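Local coordinates for protein spydx (Streptococcus pyogenes, PDB 2J43) that binds host lung glycogen and related alpha-glucans through tandem family 41 carbohydrate-binding modules, which belong to a pullulanase that probably cleaves alpha-1,6 linkages, at residues A129-K134 with T141-G146; G171-D176 with P188-F193. One frame throughout, in Å; residues are numbered along the deposited sequence.

Contact 1: residues A129-K134 with T141-G146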
loop_
_atom_site.group_PDB
_atom_site.type_symbol
_atom_site.label_atom_id
_atom_site.label_comp_id
_atom_site.label_asym_id
_atom_site.label_seq_id
_atom_site.Cartn_x
_atom_site.Cartn_y
_atom_site.Cartn_z
ATOM N N ALA A 129 -10.196 -11.448 -16.403
ATOM C CA ALA A 129 -9.403 -12.461 -15.702
ATOM C C ALA A 129 -7.946 -12.103 -15.804
ATOM O O ALA A 129 -7.561 -11.320 -16.675
ATOM C CB ALA A 129 -9.608 -13.831 -16.329
ATOM N N VAL A 130 -7.144 -12.739 -14.984
ATOM C CA VAL A 130 -5.695 -12.509 -14.968
ATOM C C VAL A 130 -5.006 -13.790 -15.427
ATOM O O VAL A 130 -5.172 -14.836 -14.825
ATOM C CB VAL A 130 -5.165 -12.131 -13.569
ATOM C CG1 VAL A 130 -3.661 -11.714 -13.718
ATOM C CG2 VAL A 130 -6.009 -11.022 -12.974
ATOM N N TRP A 131 -4.216 -13.684 -16.494
ATOM C CA TRP A 131 -3.337 -14.744 -16.961
ATOM C C TRP A 131 -1.984 -14.580 -16.243
ATOM O O TRP A 131 -1.484 -13.488 -16.180
ATOM C CB TRP A 131 -3.124 -14.594 -18.460
ATOM C CG TRP A 131 -2.415 -15.742 -19.066
ATOM C CD1 TRP A 131 -1.096 -15.782 -19.469
ATOM C CD2 TRP A 131 -2.960 -17.041 -19.381
ATOM N NE1 TRP A 131 -0.786 -17.020 -19.993
ATOM C CE2 TRP A 131 -1.906 -17.815 -19.942
ATOM C CE3 TRP A 131 -4.209 -17.646 -19.215
ATOM C CZ2 TRP A 131 -2.085 -19.142 -20.326
ATOM C CZ3 TRP A 131 -4.368 -18.967 -19.605
ATOM C CH2 TRP A 131 -3.321 -19.693 -20.139
ATOM N N THR A 132 -1.458 -15.652 -15.670
ATOM C CA THR A 132 -0.207 -15.605 -14.903
ATOM C C THR A 132 0.808 -16.627 -15.401
ATOM O O THR A 132 0.455 -17.736 -15.836
ATOM C CB THR A 132 -0.459 -15.892 -13.389
ATOM O OG1 THR A 132 -0.988 -17.214 -13.235
ATOM C CG2 THR A 132 -1.549 -14.976 -12.829
ATOM N N PHE A 133 2.073 -16.234 -15.308
ATOM C CA PHE A 133 3.184 -17.075 -15.744
ATOM C C PHE A 133 4.487 -16.592 -15.113
ATOM O O PHE A 133 4.515 -15.630 -14.317
ATOM C CB PHE A 133 3.275 -17.111 -17.289
ATOM C CG PHE A 133 3.444 -15.766 -17.964
ATOM C CD1 PHE A 133 4.673 -15.398 -18.506
ATOM C CD2 PHE A 133 2.374 -14.886 -18.128
ATOM C CE1 PHE A 133 4.836 -14.215 -19.182
ATOM C CE2 PHE A 133 2.544 -13.699 -18.803
ATOM C CZ PHE A 133 3.780 -13.370 -19.345
ATOM N N LYS A 134 5.563 -17.259 -15.480
ATOM C CA LYS A 134 6.840 -17.135 -14.802
ATOM C C LYS A 134 6.728 -17.684 -13.390
ATOM O O LYS A 134 6.154 -18.738 -13.204
ATOM C CB LYS A 134 7.471 -15.741 -14.956
ATOM C CG LYS A 134 7.432 -15.244 -16.376
ATOM C CD LYS A 134 8.159 -13.918 -16.561
ATOM C CE LYS A 134 9.604 -14.148 -16.956
ATOM N NZ LYS A 134 10.103 -13.078 -17.884
ATOM N N THR A 141 -4.026 -21.885 -17.050
ATOM C CA THR A 141 -4.211 -22.813 -18.179
ATOM C C THR A 141 -5.493 -22.532 -18.929
ATOM O O THR A 141 -6.356 -21.713 -18.498
ATOM C CB THR A 141 -4.251 -24.276 -17.658
ATOM O OG1 THR A 141 -5.331 -24.410 -16.718
ATOM C CG2 THR A 141 -2.999 -24.606 -16.878
ATOM N N ASP A 142 -5.588 -23.124 -20.116
ATOM C CA ASP A 142 -6.792 -23.047 -20.960
ATOM C C ASP A 142 -7.173 -21.625 -21.325
ATOM O O ASP A 142 -8.260 -21.127 -21.035
ATOM C CB ASP A 142 -7.978 -23.820 -20.328
ATOM C CG ASP A 142 -7.624 -25.272 -20.042
ATOM O OD1 ASP A 142 -7.295 -26.014 -20.997
ATOM O OD2 ASP A 142 -7.558 -25.746 -18.890
ATOM N N TRP A 143 -6.269 -20.972 -22.039
ATOM C CA TRP A 143 -6.530 -19.657 -22.582
ATOM C C TRP A 143 -7.929 -19.461 -23.165
ATOM O O TRP A 143 -8.340 -20.291 -23.965
ATOM C CB TRP A 143 -5.480 -19.400 -23.663
ATOM C CG TRP A 143 -5.620 -18.092 -24.271
ATOM C CD1 TRP A 143 -6.368 -17.767 -25.345
ATOM C CD2 TRP A 143 -5.002 -16.893 -23.827
ATOM N NE1 TRP A 143 -6.249 -16.426 -25.625
ATOM C CE2 TRP A 143 -5.410 -15.866 -24.696
ATOM C CE3 TRP A 143 -4.137 -16.575 -22.778
ATOM C CZ2 TRP A 143 -4.986 -14.548 -24.546
ATOM C CZ3 TRP A 143 -3.707 -15.262 -22.654
ATOM C CH2 TRP A 143 -4.121 -14.283 -23.512
ATOM N N PRO A 144 -8.666 -18.388 -22.845
ATOM C CA PRO A 144 -8.295 -17.313 -21.928
ATOM C C PRO A 144 -8.837 -17.454 -20.486
ATOM O O PRO A 144 -9.056 -16.407 -19.840
ATOM C CB PRO A 144 -8.978 -16.122 -22.594
ATOM C CG PRO A 144 -10.342 -16.718 -22.988
ATOM C CD PRO A 144 -9.989 -18.105 -23.459
ATOM N N ASN A 145 -8.981 -18.677 -19.972
ATOM C CA ASN A 145 -9.568 -18.812 -18.614
ATOM C C ASN A 145 -8.580 -18.585 -17.436
ATOM O O ASN A 145 -8.161 -19.481 -16.701
ATOM C CB ASN A 145 -10.333 -20.118 -18.470
ATOM C CG ASN A 145 -11.378 -20.087 -17.348
ATOM O OD1 ASN A 145 -11.576 -19.094 -16.623
ATOM N ND2 ASN A 145 -12.026 -21.207 -17.190
ATOM N N GLY A 146 -8.284 -17.342 -17.198
ATOM C CA GLY A 146 -7.379 -17.035 -16.109
ATOM C C GLY A 146 -8.102 -16.848 -14.788
ATOM O O GLY A 146 -9.232 -17.254 -14.613
#
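Two tryptophans meet edge to face: the rim of W143 is directed at one face of W131, with W143 CE3 3.6 Å above the plane and over the centre of the W131 ring. At the edge of W131, close to its plane, lie the backbone atoms T141 O, 3.6 Å from W131 CZ3, and D142 N, while P144 CB is set over one face of W143, toward the rim. The contact belongs to the second pullulanase-associated module, a beta-sheet domain, and joins strand 128-134 to the loop that leads into strand 147-153. The six-membered rings are a T-shaped pair, their planes at 74° and their centroids 5.0 Å apart. W131 leaves the strand with CG anti to its backbone N (chi1 -171°); the flat indole beyond it is an apolar platform, whereas W143 comes from the loop and crosses it. L175 of strand 170-176 touches both indoles. Family 41 modules typically bind alpha-glucans with tryptophans, and this pair, W131 partly exposed and W143 exposed, is consistent with such a role.

The loop is shaped from within. The peptide before P144 is cis, a state open to proline more than to other residues. N145 N donates to D142 O at 2.8 Å, and G146 N donates to P144 O across the inverse gamma turn centred on N145. N145 OD1 has a weak hydrogen bond to K177. Lacking a side chain, G146 can lie close against the strand, its CA making a CH···O contact with V130 O at 3.4 Å. The small A129 packs beside it, its CB 3.7 Å from G146 C.

Contact 2: residues G171-D176 with P188-F193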
loop_
_atom_site.group_PDB
_atom_site.type_symbol
_atom_site.label_atom_id
_atom_site.label_comp_id
_atom_site.label_asym_id
_atom_site.label_seq_id
_atom_site.Cartn_x
_atom_site.Cartn_y
_atom_site.Cartn_z
ATOM N N GLY A 171 5.020 -12.725 -14.589
ATOM C CA GLY A 171 4.410 -12.108 -15.732
ATOM C C GLY A 171 2.916 -12.340 -15.600
ATOM O O GLY A 171 2.453 -13.338 -15.032
ATOM N N PHE A 172 2.182 -11.395 -16.124
ATOM C CA PHE A 172 0.741 -11.517 -16.163
ATOM C C PHE A 172 0.125 -10.625 -17.232
ATOM O O PHE A 172 0.755 -9.756 -17.838
ATOM C CB PHE A 172 0.140 -11.239 -14.766
ATOM C CG PHE A 172 0.333 -9.844 -14.256
ATOM C CD1 PHE A 172 -0.635 -8.839 -14.454
ATOM C CD2 PHE A 172 1.472 -9.506 -13.572
ATOM C CE1 PHE A 172 -0.428 -7.563 -13.952
ATOM C CE2 PHE A 172 1.631 -8.212 -13.052
ATOM C CZ PHE A 172 0.679 -7.276 -13.262
ATOM N N LEU A 173 -1.160 -10.870 -17.501
ATOM C CA LEU A 173 -1.882 -10.074 -18.457
ATOM C C LEU A 173 -3.313 -9.988 -18.033
ATOM O O LEU A 173 -3.837 -10.931 -17.488
ATOM C CB LEU A 173 -1.782 -10.679 -19.862
ATOM C CG LEU A 173 -2.106 -9.736 -21.008
ATOM C CD1 LEU A 173 -1.275 -8.457 -21.105
ATOM C CD2 LEU A 173 -2.052 -10.468 -22.387
ATOM N N ILE A 174 -3.942 -8.854 -18.246
ATOM C CA ILE A 174 -5.383 -8.753 -17.940
ATOM C C ILE A 174 -6.166 -9.092 -19.206
ATOM O O ILE A 174 -5.939 -8.477 -20.278
ATOM C CB ILE A 174 -5.784 -7.360 -17.464
ATOM C CG1 ILE A 174 -4.889 -6.854 -16.335
ATOM C CG2 ILE A 174 -7.262 -7.338 -17.013
ATOM C CD1 ILE A 174 -4.868 -7.753 -15.095
ATOM N N LEU A 175 -7.105 -10.022 -19.078
ATOM C CA LEU A 175 -7.922 -10.507 -20.196
ATOM C C LEU A 175 -9.370 -10.122 -20.070
ATOM O O LEU A 175 -9.900 -9.978 -18.955
ATOM C CB LEU A 175 -7.858 -12.032 -20.254
ATOM C CG LEU A 175 -6.476 -12.681 -20.227
ATOM C CD1 LEU A 175 -6.603 -14.211 -20.425
ATOM C CD2 LEU A 175 -5.587 -12.025 -21.269
ATOM N N ASP A 176 -10.014 -9.936 -21.216
ATOM C CA ASP A 176 -11.445 -9.782 -21.259
ATOM C C ASP A 176 -12.051 -10.976 -21.981
ATOM O O ASP A 176 -12.000 -11.073 -23.188
ATOM C CB ASP A 176 -11.783 -8.454 -21.936
ATOM C CG ASP A 176 -13.261 -8.180 -21.969
ATOM O OD1 ASP A 176 -14.052 -9.104 -21.655
ATOM O OD2 ASP A 176 -13.699 -7.049 -22.335
ATOM N N PRO A 188 -1.936 -5.281 -25.311
ATOM C CA PRO A 188 -1.109 -6.372 -25.827
ATOM C C PRO A 188 0.216 -6.680 -25.168
ATOM O O PRO A 188 0.822 -7.689 -25.495
ATOM C CB PRO A 188 -0.887 -5.973 -27.317
ATOM C CG PRO A 188 -1.099 -4.561 -27.394
ATOM C CD PRO A 188 -1.855 -4.082 -26.147
ATOM N N LYS A 189 0.705 -5.836 -24.282
ATOM C CA LYS A 189 2.034 -6.076 -23.778
ATOM C C LYS A 189 1.938 -6.752 -22.435
ATOM O O LYS A 189 1.243 -6.295 -21.536
ATOM C CB LYS A 189 2.818 -4.765 -23.686
ATOM C CG LYS A 189 3.559 -4.382 -24.995
ATOM C CD LYS A 189 3.769 -2.858 -25.091
ATOM C CE LYS A 189 3.184 -2.223 -26.382
ATOM N NZ LYS A 189 2.213 -1.136 -25.989
ATOM N N ASP A 190 2.692 -7.813 -22.301
ATOM C CA ASP A 190 2.778 -8.547 -21.050
ATOM C C ASP A 190 3.275 -7.654 -19.927
ATOM O O ASP A 190 4.256 -6.905 -20.101
ATOM C CB ASP A 190 3.765 -9.661 -21.190
ATOM C CG ASP A 190 3.256 -10.834 -22.031
ATOM O OD1 ASP A 190 2.032 -10.962 -22.275
ATOM O OD2 ASP A 190 4.063 -11.731 -22.395
ATOM N N TYR A 191 2.631 -7.749 -18.776
ATOM C CA TYR A 191 3.133 -7.093 -17.573
ATOM C C TYR A 191 4.179 -7.948 -16.924
ATOM O O TYR A 191 3.990 -9.123 -16.721
ATOM C CB TYR A 191 2.008 -6.910 -16.568
ATOM C CG TYR A 191 0.945 -5.979 -16.985
ATOM C CD1 TYR A 191 1.167 -4.634 -17.028
ATOM C CD2 TYR A 191 -0.327 -6.441 -17.333
ATOM C CE1 TYR A 191 0.186 -3.746 -17.398
ATOM C CE2 TYR A 191 -1.316 -5.603 -17.676
ATOM C CZ TYR A 191 -1.088 -4.239 -17.746
ATOM O OH TYR A 191 -2.115 -3.431 -18.144
ATOM N N LEU A 192 5.295 -7.335 -16.534
ATOM C CA LEU A 192 6.374 -8.044 -15.891
ATOM C C LEU A 192 6.705 -7.347 -14.578
ATOM O O LEU A 192 6.741 -6.117 -14.520
ATOM C CB LEU A 192 7.607 -8.026 -16.817
ATOM C CG LEU A 192 8.077 -9.333 -17.466
ATOM C CD1 LEU A 192 6.942 -10.326 -17.882
ATOM C CD2 LEU A 192 9.009 -9.018 -18.673
ATOM N N PHE A 193 6.915 -8.133 -13.534
ATOM C CA PHE A 193 7.286 -7.569 -12.231
ATOM C C PHE A 193 8.329 -8.391 -11.550
ATOM O O PHE A 193 8.201 -9.573 -11.388
ATOM C CB PHE A 193 6.047 -7.435 -11.330
ATOM C CG PHE A 193 6.306 -6.667 -10.052
ATOM C CD1 PHE A 193 6.507 -5.290 -10.095
ATOM C CD2 PHE A 193 6.317 -7.312 -8.846
ATOM C CE1 PHE A 193 6.760 -4.589 -8.915
ATOM C CE2 PHE A 193 6.548 -6.615 -7.659
ATOM C CZ PHE A 193 6.756 -5.258 -7.710
#
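Strand 191-193 runs antiparallel to strand 171-176 at 145°, and the register sets F172 opposite Y191 as a hydrogen-bonded pair and G171 opposite L192 as a non-hydrogen-bonded one. This is a short outer strand of the module's mixed beta-sheet. F172 N donates to Y191 O at 3.0 Å, in the carbonyl plane, and Y191 N returns a bond of 2.9 Å to F172 O, with the donor nearly along the C=O axis. Beside them G171 CA makes a CH···O contact with Y191 O at 3.2 Å.

F172 and Y191 point to the same face of the sheet. F172 takes the crowded position, CG between backbone N and carbonyl carbon (chi1 65°), and its ring comes under its neighbour: Y191 CB sits over the middle of the F172 ring, 3.6 Å from the centroid, a CH-pi contact. The two rings are tilted by only 23° but displaced, with little face-to-face overlap; F172 CE1 approaches Y191 CD2 at the margin. Tyrosine suits this buried place because its hydroxyl has a partner, a hydrogen bond to D208 O, while its ring gives CE2 to I174 CG1. V204 of strand 201-205 touches both aromatic side chains, and I116 touches F172, adding to the apolar packing on this face.

L173 reaches the loop that leads into strand 191-193, its CD1 3.3 Å from K189 O. On the other face, the absence of a side chain on G171 lets the exposed L192 bring its CD1 to 3.8 Å from G171 CA.

How the contacts relate
Contacts 1 and 2 share one sheet of the second module, because strands 128-134 and 170-176 are neighbours in it; their centres are 10 Å apart. The chain completes contact 1 before it reaches contact 2. Backbone atoms stitch them together: A129 O lies 2.8 Å from L175 N and F133 N lies 2.9 Å from G171 O, both probable hydrogen bonds. The L175 side chain also packs on the loop, its CD1 3.3 Å from the carbonyl P144 O. Contact 1 carries the tryptophan pair that may face alpha-glucan, whereas contact 2 adds the sheet's outer strand and buries its aromatic pair. F133 of strand 128-134 also touches D190, just before strand 191-193.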